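PDB 3MI6: alpha-galactosidase from Lactobacillus brevis, which probably hydrolyses terminal, non-reducing alpha-D-galactose residues of alpha-D-galactosides, as a member of glycosyl hydrolase family 36. Local coordinates for residues R202-Y207 and A545-D550; Q195-W200 and H227-F232. All coordinates share one frame; numbering follows the deposited sequence.

Both contacts are buried, and they touch each other near the predicted active site. Contact 1 joins two domains: the loop entering strand 205-210 of the N-terminal domain meets the loop after barrel strand 544-546. Contact 2 stays within the N-terminal domain, between the end of strand 192-197 and the loop 227-232. The two contacts share an edge of one antiparallel sheet, because strands 192-197 and 205-210 are neighbours in it. Contact 1 is small and polar, with a carboxylate, a guanidinium and a water. Contact 2 is larger and mixes backbone pairing with aromatic packing. Trp200 NE1 of contact 2 bonds Asp549 OD2 of contact 1 at 2.9 Å.

Contact 1 (R202-Y207 and A545-D550)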
ATOM      1  N   ARG D 202      10.288  15.104 -20.910  1.00 31.49           N
ATOM      2  CA  ARG D 202      10.213  14.147 -19.802  1.00 31.49           C
ATOM      3  C   ARG D 202       9.612  12.802 -20.225  1.00 28.90           C
ATOM      4  O   ARG D 202       8.698  12.303 -19.595  1.00 29.05           O
ATOM      5  CB  ARG D 202       9.458  14.726 -18.589  1.00 27.42           C
ATOM      6  CG  ARG D 202       8.513  15.841 -18.919  1.00 28.54           C
ATOM      7  CD  ARG D 202       7.772  16.367 -17.685  1.00 28.49           C
ATOM      8  NE  ARG D 202       6.587  15.550 -17.441  1.00 32.04           N
ATOM      9  CZ  ARG D 202       5.328  15.986 -17.421  1.00 28.00           C
ATOM     10  NH1 ARG D 202       5.040  17.263 -17.593  1.00 24.42           N
ATOM     11  NH2 ARG D 202       4.352  15.116 -17.194  1.00 30.15           N
ATOM     12  N   GLU D 203      10.141  12.215 -21.284  1.00 27.78           N
ATOM     13  CA  GLU D 203       9.594  10.973 -21.820  1.00 30.64           C
ATOM     14  C   GLU D 203       9.742   9.746 -20.909  1.00 31.83           C
ATOM     15  O   GLU D 203      10.713   9.593 -20.168  1.00 32.40           O
ATOM     16  CB  GLU D 203      10.223  10.644 -23.187  1.00 31.74           C
ATOM     17  CG  GLU D 203       9.972  11.671 -24.283  1.00 33.87           C
ATOM     18  CD  GLU D 203      10.976  12.814 -24.278  1.00 33.85           C
ATOM     19  OE1 GLU D 203      11.352  13.275 -23.181  1.00 30.80           O
ATOM     20  OE2 GLU D 203      11.386  13.247 -25.384  1.00 34.41           O
ATOM     21  N   ARG D 204       8.757   8.868 -20.985  1.00 31.38           N
ATOM     22  CA  ARG D 204       8.923   7.491 -20.544  1.00 30.21           C
ATOM     23  C   ARG D 204       9.246   7.253 -19.070  1.00 30.79           C
ATOM     24  O   ARG D 204       9.968   6.317 -18.754  1.00 32.34           O
ATOM     25  CB  ARG D 204       9.940   6.774 -21.447  1.00 28.69           C
ATOM     26  CG  ARG D 204       9.365   6.442 -22.817  1.00 28.93           C
ATOM     27  CD  ARG D 204      10.335   5.708 -23.716  1.00 26.88           C
ATOM     28  NE  ARG D 204      11.464   6.559 -24.072  1.00 30.66           N
ATOM     29  CZ  ARG D 204      11.378   7.620 -24.876  1.00 33.79           C
ATOM     30  NH1 ARG D 204      10.201   7.966 -25.402  1.00 34.70           N
ATOM     31  NH2 ARG D 204      12.465   8.347 -25.143  1.00 31.56           N
ATOM     32  N   HIS D 205       8.696   8.049 -18.160  1.00 31.10           N
ATOM     33  CA  HIS D 205       8.759   7.672 -16.737  1.00 29.48           C
ATOM     34  C   HIS D 205       7.939   6.389 -16.531  1.00 29.18           C
ATOM     35  O   HIS D 205       6.912   6.195 -17.185  1.00 26.89           O
ATOM     36  CB  HIS D 205       8.223   8.791 -15.834  1.00 29.27           C
ATOM     37  CG  HIS D 205       9.082  10.018 -15.813  1.00 34.29           C
ATOM     38  ND1 HIS D 205       9.137  10.869 -14.727  1.00 33.27           N
ATOM     39  CD2 HIS D 205       9.937  10.527 -16.737  1.00 32.12           C
ATOM     40  CE1 HIS D 205       9.979  11.857 -14.990  1.00 33.15           C
ATOM     41  NE2 HIS D 205      10.478  11.673 -16.201  1.00 34.02           N
ATOM     42  N   LEU D 206       8.385   5.531 -15.613  1.00 29.25           N
ATOM     43  CA  LEU D 206       7.740   4.245 -15.363  1.00 25.53           C
ATOM     44  C   LEU D 206       6.548   4.358 -14.388  1.00 24.81           C
ATOM     45  O   LEU D 206       6.631   5.022 -13.361  1.00 24.09           O
ATOM     46  CB  LEU D 206       8.781   3.269 -14.837  1.00 25.44           C
ATOM     47  CG  LEU D 206       8.415   1.794 -14.661  1.00 26.44           C
ATOM     48  CD1 LEU D 206       9.688   0.996 -14.739  1.00 28.64           C
ATOM     49  CD2 LEU D 206       7.679   1.486 -13.352  1.00 22.75           C
ATOM     50  N   TYR D 207       5.430   3.730 -14.733  1.00 23.13           N
ATOM     51  CA  TYR D 207       4.260   3.707 -13.859  1.00 22.34           C
ATOM     52  C   TYR D 207       3.860   2.257 -13.670  1.00 24.93           C
ATOM     53  O   TYR D 207       3.912   1.464 -14.607  1.00 26.49           O
ATOM     54  CB  TYR D 207       3.097   4.517 -14.431  1.00 22.05           C
ATOM     55  CG  TYR D 207       3.343   5.985 -14.426  1.00 24.03           C
ATOM     56  CD1 TYR D 207       2.995   6.765 -13.327  1.00 25.61           C
ATOM     57  CD2 TYR D 207       3.957   6.612 -15.507  1.00 26.37           C
ATOM     58  CE1 TYR D 207       3.234   8.143 -13.313  1.00 23.96           C
ATOM     59  CE2 TYR D 207       4.202   7.991 -15.496  1.00 25.57           C
ATOM     60  CZ  TYR D 207       3.833   8.745 -14.394  1.00 23.69           C
ATOM     61  OH  TYR D 207       4.078  10.105 -14.373  1.00 27.48           O
ATOM     62  N   ALA D 545      18.115   6.812 -31.658  1.00 35.83           N
ATOM     63  CA  ALA D 545      17.182   7.927 -31.637  1.00 36.69           C
ATOM     64  C   ALA D 545      17.689   9.009 -30.696  1.00 37.44           C
ATOM     65  O   ALA D 545      18.454   8.718 -29.777  1.00 38.08           O
ATOM     66  CB  ALA D 545      15.799   7.453 -31.220  1.00 35.06           C
ATOM     67  N   TRP D 546      17.298  10.258 -30.946  1.00 38.54           N
ATOM     68  CA  TRP D 546      17.549  11.350 -30.004  1.00 38.04           C
ATOM     69  C   TRP D 546      16.541  11.211 -28.858  1.00 37.51           C
ATOM     70  O   TRP D 546      15.364  11.527 -29.013  1.00 37.60           O
ATOM     71  CB  TRP D 546      17.418  12.706 -30.706  1.00 37.90           C
ATOM     72  CG  TRP D 546      17.675  13.885 -29.805  1.00 38.36           C
ATOM     73  CD1 TRP D 546      16.889  14.992 -29.651  1.00 36.99           C
ATOM     74  CD2 TRP D 546      18.790  14.061 -28.915  1.00 39.43           C
ATOM     75  NE1 TRP D 546      17.453  15.854 -28.730  1.00 35.44           N
ATOM     76  CE2 TRP D 546      18.618  15.305 -28.266  1.00 37.04           C
ATOM     77  CE3 TRP D 546      19.922  13.293 -28.614  1.00 38.80           C
ATOM     78  CZ2 TRP D 546      19.532  15.792 -27.337  1.00 38.40           C
ATOM     79  CZ3 TRP D 546      20.825  13.778 -27.689  1.00 39.03           C
ATOM     80  CH2 TRP D 546      20.624  15.017 -27.058  1.00 38.32           C
ATOM     81  N   THR D 547      17.007  10.729 -27.710  1.00 36.42           N
ATOM     82  CA  THR D 547      16.115  10.222 -26.665  1.00 35.09           C
ATOM     83  C   THR D 547      15.153  11.254 -26.084  1.00 34.32           C
ATOM     84  O   THR D 547      13.970  10.979 -25.904  1.00 33.79           O
ATOM     85  CB  THR D 547      16.925   9.593 -25.530  1.00 35.08           C
ATOM     86  OG1 THR D 547      18.029   8.883 -26.098  1.00 38.42           O
ATOM     87  CG2 THR D 547      16.064   8.632 -24.701  1.00 31.07           C
ATOM     88  N   SER D 548      15.674  12.431 -25.767  1.00 34.65           N
ATOM     89  CA  SER D 548      14.852  13.529 -25.280  1.00 34.87           C
ATOM     90  C   SER D 548      15.504  14.852 -25.644  1.00 33.67           C
ATOM     91  O   SER D 548      16.722  14.943 -25.695  1.00 33.69           O
ATOM     92  CB  SER D 548      14.690  13.442 -23.756  1.00 31.74           C
ATOM     93  OG  SER D 548      13.837  14.468 -23.275  1.00 30.08           O
ATOM     94  N   ASP D 549      14.693  15.868 -25.896  1.00 32.58           N
ATOM     95  CA  ASP D 549      15.200  17.223 -26.006  1.00 34.82           C
ATOM     96  C   ASP D 549      15.725  17.699 -24.666  1.00 38.14           C
ATOM     97  O   ASP D 549      16.570  18.596 -24.596  1.00 43.19           O
ATOM     98  CB  ASP D 549      14.120  18.175 -26.489  1.00 35.25           C
ATOM     99  CG  ASP D 549      14.226  18.456 -27.960  1.00 37.58           C
ATOM    100  OD1 ASP D 549      15.309  18.175 -28.516  1.00 33.77           O
ATOM    101  OD2 ASP D 549      13.226  18.946 -28.554  1.00 40.95           O
ATOM    102  N   ASP D 550      15.211  17.108 -23.597  1.00 37.17           N
ATOM    103  CA  ASP D 550      15.729  17.392 -22.274  1.00 38.46           C
ATOM    104  C   ASP D 550      17.113  16.756 -22.145  1.00 38.08           C
ATOM    105  O   ASP D 550      17.233  15.527 -22.122  1.00 35.83           O
ATOM    106  CB  ASP D 550      14.783  16.852 -21.203  1.00 33.69           C
ATOM    107  CG  ASP D 550      15.163  17.308 -19.813  1.00 35.95           C
ATOM    108  OD1 ASP D 550      16.341  17.662 -19.581  1.00 40.21           O
ATOM    109  OD2 ASP D 550      14.276  17.329 -18.936  1.00 38.97           O
TER
HETATM  110  O   HOH W   1      12.043  15.827 -25.738  1.00 34.04           O
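Thr547 meets Arg204 just past strand 544-546 of the eight-stranded parallel barrel, the TIM-barrel domain of this family. The Arg204 guanidinium points an in-plane edge at the threonine backbone. Its NH2 lies 3.1 Å from Thr547 O, but the bond is weak, with an N-H...O angle of 127°. The two side chains cross at about a right angle. Arg204 is also held by Thr563 and Gly531 and lies in cation-pi contact with Phe534, while Thr547 OG1 bonds Gly573 O on the next barrel strand.

Ser548 follows. Its OG stands anti to the backbone N (chi1 -177°) and gives its proton to Glu203 OE1 at 2.8 Å. The hydroxyl comes in on the syn side of the carboxylate, 23° out of its plane.

The backbone N of Asp549, the predicted proton donor, is linked to Glu203 through water 1. It donates to this water at 2.7 Å, and the water donates to Glu203 OE2, also at 2.7 Å. OE2 takes a further bond from Gly531 N, so three donors hold the carboxylate. Asp549 OD1 accepts from Trp546 NE1 at 3.2 Å, while OD2 accepts from Trp200.

Ser548 also heads an ST turn: Asp550 N donates to Ser548 OG at 3.0 Å, so this one hydroxyl accepts from Asp550 while it donates to Glu203 OE1.

Contact 2 (Q195-W200 and H227-F232); sequences QFSGTW and HQQNPF
Trp200 lies alongside His227, with its CB over one face of the imidazole, 4.2 Å from the His227 ring centroid. The indole turns its edge to that face in an offset edge-to-face pair, the planes at 70°. His227 ND1 bonds to Tyr483 OH and NE2 to Ser529 O, so both ring nitrogens are engaged and the ring is held against turning.

The backbones pair in antiparallel fashion around one bridge. Ser197 and Gln229 form its non-hydrogen-bonded pair. Gly198 N donates to Gln228 O at 2.8 Å, and Asn230 N donates to Phe196 O at 3.2 Å. Water 2 links Phe196 O to His227 O. Water 3 joins Phe196 N to Asn230 O and Phe232 O.

A side-chain relay runs beside the bridge. Gln195 NE2 donates to Ser197 OG at 2.7 Å, and Ser197 OG donates to Gln229 OE1, also at 2.7 Å. The Gln229 chain bends at chi2 (-75°), which turns CD toward the Ser197 hydroxyl. An alanine in place of Gln229 would probably leave the Ser197 hydroxyl without its acceptor and freer to turn. Gln195 OE1 and NE2 also bond to Arg212 NH1 and Pro213 O of a neighbouring subunit.

The Phe196 and Phe232 side chains run alongside each other. Their ring planes are 26° from parallel, but displaced so far that there is little overlap. The nearest ring atoms are Phe196 CE2 and Phe232 CD2, 3.7 Å apart.

The bridge prolongs the antiparallel pairing of strands 192-197 and 233-236. Beyond it, this N-terminal beta domain carries Trp200, a predicted substrate-binding residue, to the predicted active site of the barrel, where its NE1 bonds Asp549.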
ATOM      1  N   GLN D 195       3.882   0.702 -17.543  1.00 28.32           N
ATOM      2  CA  GLN D 195       3.789   1.503 -18.760  1.00 26.59           C
ATOM      3  C   GLN D 195       4.854   2.563 -18.697  1.00 26.27           C
ATOM      4  O   GLN D 195       5.544   2.700 -17.695  1.00 24.90           O
ATOM      5  CB  GLN D 195       2.420   2.164 -18.873  1.00 23.78           C
ATOM      6  CG  GLN D 195       2.099   2.969 -17.641  1.00 23.98           C
ATOM      7  CD  GLN D 195       0.689   3.473 -17.629  1.00 25.24           C
ATOM      8  OE1 GLN D 195      -0.241   2.749 -17.274  1.00 26.44           O
ATOM      9  NE2 GLN D 195       0.514   4.734 -17.993  1.00 25.79           N
ATOM     10  N   PHE D 196       4.992   3.308 -19.785  1.00 26.34           N
ATOM     11  CA  PHE D 196       5.994   4.343 -19.851  1.00 27.58           C
ATOM     12  C   PHE D 196       5.402   5.613 -20.436  1.00 28.48           C
ATOM     13  O   PHE D 196       5.308   5.789 -21.638  1.00 32.85           O
ATOM     14  CB  PHE D 196       7.245   3.822 -20.558  1.00 26.43           C
ATOM     15  CG  PHE D 196       7.896   2.711 -19.811  1.00 26.44           C
ATOM     16  CD1 PHE D 196       8.866   2.980 -18.847  1.00 28.72           C
ATOM     17  CD2 PHE D 196       7.488   1.400 -20.004  1.00 25.59           C
ATOM     18  CE1 PHE D 196       9.451   1.954 -18.122  1.00 26.51           C
ATOM     19  CE2 PHE D 196       8.051   0.374 -19.287  1.00 25.64           C
ATOM     20  CZ  PHE D 196       9.039   0.648 -18.348  1.00 27.15           C
ATOM     21  N   SER D 197       4.976   6.491 -19.550  1.00 27.09           N
ATOM     22  CA  SER D 197       4.213   7.648 -19.928  1.00 27.90           C
ATOM     23  C   SER D 197       5.020   8.900 -19.633  1.00 28.82           C
ATOM     24  O   SER D 197       5.890   8.889 -18.759  1.00 29.01           O
ATOM     25  CB  SER D 197       2.921   7.640 -19.118  1.00 27.38           C
ATOM     26  OG  SER D 197       2.410   6.312 -19.059  1.00 27.36           O
ATOM     27  N   GLY D 198       4.752   9.969 -20.374  1.00 25.76           N
ATOM     28  CA  GLY D 198       5.337  11.252 -20.064  1.00 24.82           C
ATOM     29  C   GLY D 198       4.905  12.324 -21.022  1.00 28.90           C
ATOM     30  O   GLY D 198       3.706  12.509 -21.284  1.00 30.58           O
ATOM     31  N   THR D 199       5.904  13.014 -21.564  1.00 27.78           N
ATOM     32  CA  THR D 199       5.700  14.081 -22.520  1.00 27.89           C
ATOM     33  C   THR D 199       7.036  14.701 -22.945  1.00 31.03           C
ATOM     34  O   THR D 199       8.112  14.238 -22.566  1.00 30.79           O
ATOM     35  CB  THR D 199       4.772  15.185 -21.957  1.00 30.81           C
ATOM     36  OG1 THR D 199       4.447  16.112 -23.003  1.00 33.35           O
ATOM     37  CG2 THR D 199       5.441  15.928 -20.784  1.00 29.17           C
ATOM     38  N   TRP D 200       6.968  15.754 -23.748  1.00 32.70           N
ATOM     39  CA  TRP D 200       8.178  16.320 -24.304  1.00 32.94           C
ATOM     40  C   TRP D 200       9.095  16.770 -23.165  1.00 32.62           C
ATOM     41  O   TRP D 200       8.623  17.307 -22.165  1.00 31.72           O
ATOM     42  CB  TRP D 200       7.837  17.453 -25.284  1.00 31.96           C
ATOM     43  CG  TRP D 200       9.030  18.236 -25.698  1.00 32.21           C
ATOM     44  CD1 TRP D 200       9.813  18.038 -26.802  1.00 34.60           C
ATOM     45  CD2 TRP D 200       9.598  19.345 -24.998  1.00 34.20           C
ATOM     46  NE1 TRP D 200      10.828  18.974 -26.841  1.00 34.34           N
ATOM     47  CE2 TRP D 200      10.719  19.781 -25.738  1.00 34.95           C
ATOM     48  CE3 TRP D 200       9.263  20.017 -23.819  1.00 33.54           C
ATOM     49  CZ2 TRP D 200      11.503  20.848 -25.331  1.00 34.73           C
ATOM     50  CZ3 TRP D 200      10.039  21.068 -23.421  1.00 33.83           C
ATOM     51  CH2 TRP D 200      11.146  21.480 -24.176  1.00 35.45           C
ATOM     52  N   HIS D 227       5.400  11.141 -27.539  1.00 31.92           N
ATOM     53  CA  HIS D 227       6.119  11.495 -26.324  1.00 32.57           C
ATOM     54  C   HIS D 227       5.306  10.950 -25.143  1.00 31.86           C
ATOM     55  O   HIS D 227       5.851  10.516 -24.149  1.00 30.13           O
ATOM     56  CB  HIS D 227       6.235  13.028 -26.151  1.00 33.35           C
ATOM     57  CG  HIS D 227       7.091  13.709 -27.180  1.00 35.32           C
ATOM     58  ND1 HIS D 227       6.569  14.292 -28.319  1.00 35.85           N
ATOM     59  CD2 HIS D 227       8.431  13.911 -27.236  1.00 34.25           C
ATOM     60  CE1 HIS D 227       7.550  14.812 -29.035  1.00 36.28           C
ATOM     61  NE2 HIS D 227       8.690  14.596 -28.400  1.00 35.83           N
ATOM     62  N   GLN D 228       3.986  10.957 -25.284  1.00 31.09           N
ATOM     63  CA  GLN D 228       3.082  10.746 -24.164  1.00 29.63           C
ATOM     64  C   GLN D 228       3.033   9.313 -23.659  1.00 30.09           C
ATOM     65  O   GLN D 228       3.058   9.082 -22.456  1.00 31.66           O
ATOM     66  CB  GLN D 228       1.678  11.216 -24.545  1.00 31.53           C
ATOM     67  CG  GLN D 228       1.545  12.739 -24.729  1.00 31.25           C
ATOM     68  CD  GLN D 228       2.349  13.270 -25.901  1.00 32.70           C
ATOM     69  OE1 GLN D 228       2.896  14.379 -25.847  1.00 32.98           O
ATOM     70  NE2 GLN D 228       2.437  12.481 -26.964  1.00 30.77           N
ATOM     71  N   GLN D 229       2.940   8.353 -24.577  1.00 31.74           N
ATOM     72  CA  GLN D 229       2.869   6.930 -24.227  1.00 29.55           C
ATOM     73  C   GLN D 229       3.722   6.139 -25.199  1.00 31.70           C
ATOM     74  O   GLN D 229       3.617   6.338 -26.400  1.00 35.35           O
ATOM     75  CB  GLN D 229       1.435   6.403 -24.323  1.00 30.15           C
ATOM     76  CG  GLN D 229       0.386   7.214 -23.570  1.00 30.90           C
ATOM     77  CD  GLN D 229       0.427   7.009 -22.063  1.00 31.28           C
ATOM     78  OE1 GLN D 229       1.243   6.238 -21.542  1.00 29.93           O
ATOM     79  NE2 GLN D 229      -0.477   7.691 -21.353  1.00 32.25           N
ATOM     80  N   ASN D 230       4.562   5.246 -24.689  1.00 29.89           N
ATOM     81  CA  ASN D 230       5.354   4.371 -25.547  1.00 30.27           C
ATOM     82  C   ASN D 230       4.673   3.033 -25.766  1.00 31.35           C
ATOM     83  O   ASN D 230       3.965   2.552 -24.879  1.00 31.17           O
ATOM     84  CB  ASN D 230       6.731   4.116 -24.940  1.00 31.50           C
ATOM     85  CG  ASN D 230       7.669   3.489 -25.924  1.00 30.15           C
ATOM     86  OD1 ASN D 230       8.403   4.186 -26.617  1.00 32.07           O
ATOM     87  ND2 ASN D 230       7.621   2.173 -26.034  1.00 30.99           N
ATOM     88  N   PRO D 231       4.895   2.419 -26.943  1.00 32.53           N
ATOM     89  CA  PRO D 231       4.279   1.130 -27.296  1.00 31.33           C
ATOM     90  C   PRO D 231       4.716  -0.033 -26.411  1.00 30.78           C
ATOM     91  O   PRO D 231       4.026  -1.044 -26.384  1.00 32.27           O
ATOM     92  CB  PRO D 231       4.761   0.890 -28.731  1.00 30.70           C
ATOM     93  CG  PRO D 231       5.053   2.249 -29.265  1.00 30.97           C
ATOM     94  CD  PRO D 231       5.580   3.031 -28.097  1.00 31.86           C
ATOM     95  N   PHE D 232       5.837   0.096 -25.711  1.00 28.99           N
ATOM     96  CA  PHE D 232       6.320  -0.994 -24.855  1.00 29.50           C
ATOM     97  C   PHE D 232       5.688  -1.057 -23.459  1.00 30.82           C
ATOM     98  O   PHE D 232       5.598  -0.054 -22.755  1.00 32.18           O
ATOM     99  CB  PHE D 232       7.831  -0.923 -24.686  1.00 28.22           C
ATOM    100  CG  PHE D 232       8.347  -1.900 -23.702  1.00 28.64           C
ATOM    101  CD1 PHE D 232       8.353  -3.256 -24.003  1.00 29.28           C
ATOM    102  CD2 PHE D 232       8.790  -1.484 -22.459  1.00 29.20           C
ATOM    103  CE1 PHE D 232       8.816  -4.187 -23.078  1.00 31.70           C
ATOM    104  CE2 PHE D 232       9.267  -2.400 -21.527  1.00 30.61           C
ATOM    105  CZ  PHE D 232       9.280  -3.759 -21.833  1.00 30.66           C
TER
HETATM  106  O   HOH W   2       6.196   8.257 -23.044  1.00 29.21           O
HETATM  107  O   HOH W   3       4.291   1.941 -22.096  1.00 30.81           O